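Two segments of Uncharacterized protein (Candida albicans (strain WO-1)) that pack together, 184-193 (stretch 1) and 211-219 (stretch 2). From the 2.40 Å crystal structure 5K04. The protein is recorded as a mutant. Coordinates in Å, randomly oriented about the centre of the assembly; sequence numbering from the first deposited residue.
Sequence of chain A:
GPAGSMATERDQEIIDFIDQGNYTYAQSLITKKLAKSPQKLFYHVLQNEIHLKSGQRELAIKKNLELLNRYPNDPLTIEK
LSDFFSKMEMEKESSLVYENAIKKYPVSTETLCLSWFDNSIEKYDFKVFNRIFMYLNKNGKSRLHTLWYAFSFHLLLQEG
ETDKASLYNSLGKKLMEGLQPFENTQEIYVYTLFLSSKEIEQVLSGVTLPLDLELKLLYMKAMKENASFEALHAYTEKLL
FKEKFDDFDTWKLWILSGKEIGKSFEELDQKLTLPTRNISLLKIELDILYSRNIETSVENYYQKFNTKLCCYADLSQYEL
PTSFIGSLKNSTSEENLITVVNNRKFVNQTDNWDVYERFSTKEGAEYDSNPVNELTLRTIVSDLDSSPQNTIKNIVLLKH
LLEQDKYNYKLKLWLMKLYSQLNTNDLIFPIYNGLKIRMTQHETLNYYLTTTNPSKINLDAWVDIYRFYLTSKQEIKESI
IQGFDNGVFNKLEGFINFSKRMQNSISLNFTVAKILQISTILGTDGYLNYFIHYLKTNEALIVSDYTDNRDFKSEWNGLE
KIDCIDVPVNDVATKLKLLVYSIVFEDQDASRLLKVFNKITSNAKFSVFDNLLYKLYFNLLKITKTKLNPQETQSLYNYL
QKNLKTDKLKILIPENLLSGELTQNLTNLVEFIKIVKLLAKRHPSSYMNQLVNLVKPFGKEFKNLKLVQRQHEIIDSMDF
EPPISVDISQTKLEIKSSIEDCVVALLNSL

Stretch 1, residues 184-193: NTQEIYVYTL
Stretch 2, residues 211-219: LDLELKLLY

Each stretch enters a helix from an extended N-cap residue: Asn-184 (phi/psi -159/174°) precedes the helix that begins at Thr-185, and Asp-212 (-90/173°) precedes the one from Leu-213 onward. The two helices run in the same general direction, their axes inclined by 35° and 10.4 Å apart at closest approach. CA of Thr-185 lies 6.6 Å from CA of Leu-211, CA of Tyr-189 6.9 Å from CA of Leu-215, and CA of Thr-192 8.9 Å from CA of Leu-218, so the backbones diverge toward their C-terminal ends.

Both caps adopt chi1 p, placing a side-chain oxygen to accept from first-turn amides. Asn-184 OD1 accepts from Glu-187 N (3.0 Å) and weakly from Gln-186 N (2.8 Å); Asp-212 OD1 accepts from Leu-215 N (3.1 Å). Asp-212 OD2 accepts from Thr-185 OG1 (chi1 t) at 2.6 Å, linking the helix starts, although the hydroxyl is modelled too tightly to be placed precisely.

Leu-215 (m, t) forms the apolar centre, its CD1 3.6 Å from Ile-188 CG2 (m, t) and its CD2 4.2 Å from Tyr-189 CB. Tyr-189 CE1 (t, chi2 81°) meets Glu-214 OE2 (t, p) obliquely at 3.8 Å, a van der Waals contact without a hydrogen bond. Thr-192 OG1 (p) donates to Tyr-189 O (very short, 2.4 Å), so it only packs against Leu-218 CD2 (t, p; 3.5 Å).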

ATOM      1  N   ASN A 184      10.310   1.849 -30.827  1.00 43.66           N
ATOM      2  CA  ASN A 184      10.206   2.697 -29.652  1.00 44.82           C
ATOM      3  C   ASN A 184      10.980   2.066 -28.503  1.00 40.31           C
ATOM      4  O   ASN A 184      11.468   0.936 -28.590  1.00 26.65           O
ATOM      5  CB  ASN A 184       8.749   2.938 -29.260  1.00 29.57           C
ATOM      6  CG  ASN A 184       8.042   1.664 -28.891  1.00 35.29           C
ATOM      7  OD1 ASN A 184       8.382   1.010 -27.895  1.00 21.98           O
ATOM      8  ND2 ASN A 184       7.024   1.307 -29.681  1.00 40.59           N
ATOM      9  N   THR A 185      11.061   2.820 -27.405  1.00 38.04           N
ATOM     10  CA  THR A 185      11.874   2.436 -26.259  1.00 37.38           C
ATOM     11  C   THR A 185      11.227   1.335 -25.422  1.00 35.97           C
ATOM     12  O   THR A 185      11.930   0.662 -24.659  1.00 23.85           O
ATOM     13  CB  THR A 185      12.164   3.684 -25.409  1.00 43.64           C
ATOM     14  OG1 THR A 185      12.855   3.290 -24.226  1.00 66.86           O
ATOM     15  CG2 THR A 185      10.892   4.354 -24.981  1.00 30.22           C
ATOM     16  N   GLN A 186       9.912   1.120 -25.576  1.00 43.29           N
ATOM     17  CA  GLN A 186       9.238   0.005 -24.909  1.00 40.07           C
ATOM     18  C   GLN A 186       9.658  -1.334 -25.503  1.00 38.68           C
ATOM     19  O   GLN A 186       9.914  -2.300 -24.768  1.00 31.68           O
ATOM     20  CB  GLN A 186       7.719   0.170 -25.005  1.00 32.38           C
ATOM     21  CG  GLN A 186       7.178   1.389 -24.288  1.00 26.25           C
ATOM     22  CD  GLN A 186       7.218   1.273 -22.771  1.00 34.19           C
ATOM     23  OE1 GLN A 186       7.596   0.243 -22.204  1.00 23.69           O
ATOM     24  NE2 GLN A 186       6.807   2.339 -22.101  1.00 43.49           N
ATOM     25  N   GLU A 187       9.694  -1.418 -26.838  1.00 42.41           N
ATOM     26  CA  GLU A 187      10.122  -2.655 -27.486  1.00 40.69           C
ATOM     27  C   GLU A 187      11.573  -2.965 -27.133  1.00 34.94           C
ATOM     28  O   GLU A 187      11.913  -4.108 -26.811  1.00 27.97           O
ATOM     29  CB  GLU A 187       9.940  -2.552 -29.008  1.00 35.35           C
ATOM     30  CG  GLU A 187       8.559  -2.133 -29.444  1.00 35.01           C
ATOM     31  CD  GLU A 187       8.408  -2.061 -30.950  1.00 35.76           C
ATOM     32  OE1 GLU A 187       9.439  -2.116 -31.653  1.00 24.33           O
ATOM     33  OE2 GLU A 187       7.250  -1.945 -31.432  1.00 30.77           O
ATOM     34  N   ILE A 188      12.439  -1.951 -27.181  1.00 37.92           N
ATOM     35  CA  ILE A 188      13.836  -2.138 -26.801  1.00 38.43           C
ATOM     36  C   ILE A 188      13.932  -2.621 -25.359  1.00 35.98           C
ATOM     37  O   ILE A 188      14.689  -3.550 -25.050  1.00 25.43           O
ATOM     38  CB  ILE A 188      14.620  -0.830 -27.028  1.00 40.49           C
ATOM     39  CG1 ILE A 188      14.670  -0.487 -28.527  1.00 40.44           C
ATOM     40  CG2 ILE A 188      16.014  -0.936 -26.447  1.00 41.52           C
ATOM     41  CD1 ILE A 188      15.312   0.864 -28.850  1.00 32.38           C
ATOM     42  N   TYR A 189      13.139  -2.023 -24.461  1.00 43.47           N
ATOM     43  CA  TYR A 189      13.107  -2.482 -23.074  1.00 37.20           C
ATOM     44  C   TYR A 189      12.822  -3.986 -22.997  1.00 35.18           C
ATOM     45  O   TYR A 189      13.557  -4.732 -22.340  1.00 23.98           O
ATOM     46  CB  TYR A 189      12.071  -1.673 -22.285  1.00 33.66           C
ATOM     47  CG  TYR A 189      11.764  -2.226 -20.897  1.00 33.45           C
ATOM     48  CD1 TYR A 189      12.602  -1.956 -19.807  1.00 32.56           C
ATOM     49  CD2 TYR A 189      10.627  -3.017 -20.676  1.00 28.31           C
ATOM     50  CE1 TYR A 189      12.329  -2.481 -18.532  1.00 33.02           C
ATOM     51  CE2 TYR A 189      10.331  -3.523 -19.403  1.00 35.17           C
ATOM     52  CZ  TYR A 189      11.192  -3.260 -18.343  1.00 39.59           C
ATOM     53  OH  TYR A 189      10.910  -3.762 -17.109  1.00 37.15           O
ATOM     54  N   VAL A 190      11.774  -4.451 -23.695  1.00 39.89           N
ATOM     55  CA  VAL A 190      11.390  -5.861 -23.621  1.00 38.80           C
ATOM     56  C   VAL A 190      12.555  -6.741 -24.034  1.00 37.12           C
ATOM     57  O   VAL A 190      12.866  -7.743 -23.378  1.00 34.64           O
ATOM     58  CB  VAL A 190      10.155  -6.147 -24.499  1.00 36.86           C
ATOM     59  CG1 VAL A 190       9.847  -7.653 -24.503  1.00 30.41           C
ATOM     60  CG2 VAL A 190       8.956  -5.394 -23.986  1.00 32.83           C
ATOM     61  N   TYR A 191      13.208  -6.375 -25.141  1.00 40.20           N
ATOM     62  CA  TYR A 191      14.357  -7.120 -25.640  1.00 37.07           C
ATOM     63  C   TYR A 191      15.428  -7.259 -24.556  1.00 38.54           C
ATOM     64  O   TYR A 191      15.958  -8.354 -24.335  1.00 24.56           O
ATOM     65  CB  TYR A 191      14.900  -6.416 -26.899  1.00 32.31           C
ATOM     66  CG  TYR A 191      15.939  -7.188 -27.667  1.00 37.54           C
ATOM     67  CD1 TYR A 191      15.829  -8.555 -27.832  1.00 39.43           C
ATOM     68  CD2 TYR A 191      17.030  -6.549 -28.241  1.00 41.55           C
ATOM     69  CE1 TYR A 191      16.787  -9.271 -28.521  1.00 36.48           C
ATOM     70  CE2 TYR A 191      17.992  -7.264 -28.948  1.00 38.68           C
ATOM     71  CZ  TYR A 191      17.868  -8.620 -29.086  1.00 37.05           C
ATOM     72  OH  TYR A 191      18.826  -9.330 -29.795  1.00 32.83           O
ATOM     73  N   THR A 192      15.734  -6.157 -23.842  1.00 42.70           N
ATOM     74  CA  THR A 192      16.783  -6.190 -22.819  1.00 36.71           C
ATOM     75  C   THR A 192      16.462  -7.159 -21.691  1.00 36.84           C
ATOM     76  O   THR A 192      17.378  -7.583 -20.980  1.00 27.45           O
ATOM     77  CB  THR A 192      17.011  -4.814 -22.203  1.00 32.01           C
ATOM     78  OG1 THR A 192      15.834  -4.415 -21.500  1.00 22.49           O
ATOM     79  CG2 THR A 192      17.365  -3.784 -23.272  1.00 35.40           C
ATOM     80  N   LEU A 193      15.188  -7.525 -21.512  1.00 42.03           N
ATOM     81  CA  LEU A 193      14.846  -8.469 -20.452  1.00 38.28           C
ATOM     82  C   LEU A 193      15.456  -9.847 -20.680  1.00 36.76           C
ATOM     83  O   LEU A 193      15.516 -10.642 -19.743  1.00 32.21           O
ATOM     84  CB  LEU A 193      13.328  -8.597 -20.316  1.00 35.80           C
ATOM     85  CG  LEU A 193      12.579  -7.289 -20.039  1.00 41.77           C
ATOM     86  CD1 LEU A 193      11.080  -7.524 -20.190  1.00 36.19           C
ATOM     87  CD2 LEU A 193      12.925  -6.737 -18.636  1.00 33.73           C
ATOM     88  N   LEU A 211      17.031   7.487 -26.250  1.00 47.49           N
ATOM     89  CA  LEU A 211      16.771   6.653 -25.088  1.00 42.28           C
ATOM     90  C   LEU A 211      15.957   7.417 -24.052  1.00 42.65           C
ATOM     91  O   LEU A 211      16.131   8.624 -23.853  1.00 31.28           O
ATOM     92  CB  LEU A 211      18.088   6.193 -24.455  1.00 48.27           C
ATOM     93  CG  LEU A 211      18.995   5.260 -25.256  1.00 44.98           C
ATOM     94  CD1 LEU A 211      20.061   4.674 -24.331  1.00 41.87           C
ATOM     95  CD2 LEU A 211      18.180   4.153 -25.892  1.00 44.60           C
ATOM     96  N   ASP A 212      15.082   6.692 -23.371  1.00 44.42           N
ATOM     97  CA  ASP A 212      14.374   7.250 -22.236  1.00 40.18           C
ATOM     98  C   ASP A 212      15.191   6.997 -20.969  1.00 38.78           C
ATOM     99  O   ASP A 212      16.216   6.311 -20.993  1.00 22.23           O
ATOM    100  CB  ASP A 212      12.967   6.645 -22.145  1.00 36.18           C
ATOM    101  CG  ASP A 212      12.985   5.125 -22.125  1.00 42.73           C
ATOM    102  OD1 ASP A 212      14.084   4.539 -22.041  1.00 46.55           O
ATOM    103  OD2 ASP A 212      11.907   4.501 -22.188  1.00 43.94           O
ATOM    104  N   LEU A 213      14.727   7.578 -19.852  1.00 45.52           N
ATOM    105  CA  LEU A 213      15.457   7.455 -18.589  1.00 44.12           C
ATOM    106  C   LEU A 213      15.653   5.989 -18.216  1.00 40.80           C
ATOM    107  O   LEU A 213      16.737   5.591 -17.790  1.00 29.15           O
ATOM    108  CB  LEU A 213      14.716   8.202 -17.469  1.00 37.05           C
ATOM    109  CG  LEU A 213      15.497   8.263 -16.146  1.00 37.54           C
ATOM    110  CD1 LEU A 213      16.915   8.831 -16.364  1.00 38.63           C
ATOM    111  CD2 LEU A 213      14.767   9.069 -15.090  1.00 35.98           C
ATOM    112  N   GLU A 214      14.618   5.168 -18.402  1.00 48.12           N
ATOM    113  CA  GLU A 214      14.698   3.747 -18.067  1.00 44.82           C
ATOM    114  C   GLU A 214      15.895   3.081 -18.744  1.00 41.57           C
ATOM    115  O   GLU A 214      16.651   2.339 -18.110  1.00 35.90           O
ATOM    116  CB  GLU A 214      13.384   3.065 -18.475  1.00 38.82           C
ATOM    117  CG  GLU A 214      13.286   1.591 -18.174  1.00 42.44           C
ATOM    118  CD  GLU A 214      12.954   1.272 -16.707  1.00 41.11           C
ATOM    119  OE1 GLU A 214      12.177   2.014 -16.069  1.00 30.66           O
ATOM    120  OE2 GLU A 214      13.485   0.258 -16.204  1.00 42.39           O
ATOM    121  N   LEU A 215      16.085   3.349 -20.042  1.00 42.23           N
ATOM    122  CA  LEU A 215      17.134   2.680 -20.806  1.00 44.53           C
ATOM    123  C   LEU A 215      18.497   3.320 -20.582  1.00 40.38           C
ATOM    124  O   LEU A 215      19.518   2.621 -20.645  1.00 25.66           O
ATOM    125  CB  LEU A 215      16.783   2.664 -22.303  1.00 33.91           C
ATOM    126  CG  LEU A 215      15.595   1.755 -22.685  1.00 41.99           C
ATOM    127  CD1 LEU A 215      15.335   1.788 -24.175  1.00 41.56           C
ATOM    128  CD2 LEU A 215      15.781   0.302 -22.201  1.00 30.24           C
ATOM    129  N   LYS A 216      18.531   4.634 -20.320  1.00 46.45           N
ATOM    130  CA  LYS A 216      19.787   5.286 -19.959  1.00 42.75           C
ATOM    131  C   LYS A 216      20.351   4.683 -18.687  1.00 35.25           C
ATOM    132  O   LYS A 216      21.543   4.367 -18.607  1.00 27.32           O
ATOM    133  CB  LYS A 216      19.587   6.793 -19.782  1.00 38.60           C
ATOM    134  CG  LYS A 216      19.245   7.559 -21.059  1.00 43.40           C
ATOM    135  CD  LYS A 216      19.252   9.072 -20.796  1.00 42.02           C
ATOM    136  CE  LYS A 216      18.648   9.851 -21.982  1.00 47.85           C
ATOM    137  NZ  LYS A 216      18.622  11.323 -21.721  1.00 63.34           N
ATOM    138  N   LEU A 217      19.495   4.502 -17.676  1.00 42.92           N
ATOM    139  CA  LEU A 217      19.952   3.894 -16.430  1.00 47.79           C
ATOM    140  C   LEU A 217      20.433   2.476 -16.673  1.00 41.65           C
ATOM    141  O   LEU A 217      21.469   2.061 -16.143  1.00 32.22           O
ATOM    142  CB  LEU A 217      18.833   3.916 -15.394  1.00 43.20           C
ATOM    143  CG  LEU A 217      18.415   5.322 -14.937  1.00 45.99           C
ATOM    144  CD1 LEU A 217      17.192   5.294 -13.987  1.00 38.35           C
ATOM    145  CD2 LEU A 217      19.569   6.070 -14.308  1.00 39.73           C
ATOM    146  N   LEU A 218      19.692   1.727 -17.493  1.00 57.30           N
ATOM    147  CA  LEU A 218      20.072   0.363 -17.831  1.00 48.81           C
ATOM    148  C   LEU A 218      21.391   0.337 -18.598  1.00 43.23           C
ATOM    149  O   LEU A 218      22.244  -0.523 -18.355  1.00 30.91           O
ATOM    150  CB  LEU A 218      18.951  -0.273 -18.647  1.00 43.03           C
ATOM    151  CG  LEU A 218      19.117  -1.755 -18.980  1.00 54.51           C
ATOM    152  CD1 LEU A 218      19.159  -2.610 -17.709  1.00 51.63           C
ATOM    153  CD2 LEU A 218      18.001  -2.204 -19.911  1.00 56.68           C
ATOM    154  N   TYR A 219      21.573   1.285 -19.521  1.00 41.97           N
ATOM    155  CA  TYR A 219      22.817   1.372 -20.271  1.00 42.71           C
ATOM    156  C   TYR A 219      24.001   1.621 -19.344  1.00 45.55           C
ATOM    157  O   TYR A 219      25.071   1.022 -19.511  1.00 33.83           O
ATOM    158  CB  TYR A 219      22.695   2.481 -21.318  1.00 47.65           C
ATOM    159  CG  TYR A 219      23.851   2.584 -22.287  1.00 43.38           C
ATOM    160  CD1 TYR A 219      24.418   1.455 -22.861  1.00 43.48           C
ATOM    161  CD2 TYR A 219      24.344   3.828 -22.662  1.00 41.30           C
ATOM    162  CE1 TYR A 219      25.474   1.575 -23.761  1.00 44.16           C
ATOM    163  CE2 TYR A 219      25.391   3.953 -23.553  1.00 46.40           C
ATOM    164  CZ  TYR A 219      25.960   2.827 -24.099  1.00 44.57           C
ATOM    165  OH  TYR A 219      27.011   2.949 -24.983  1.00 37.95           O
TER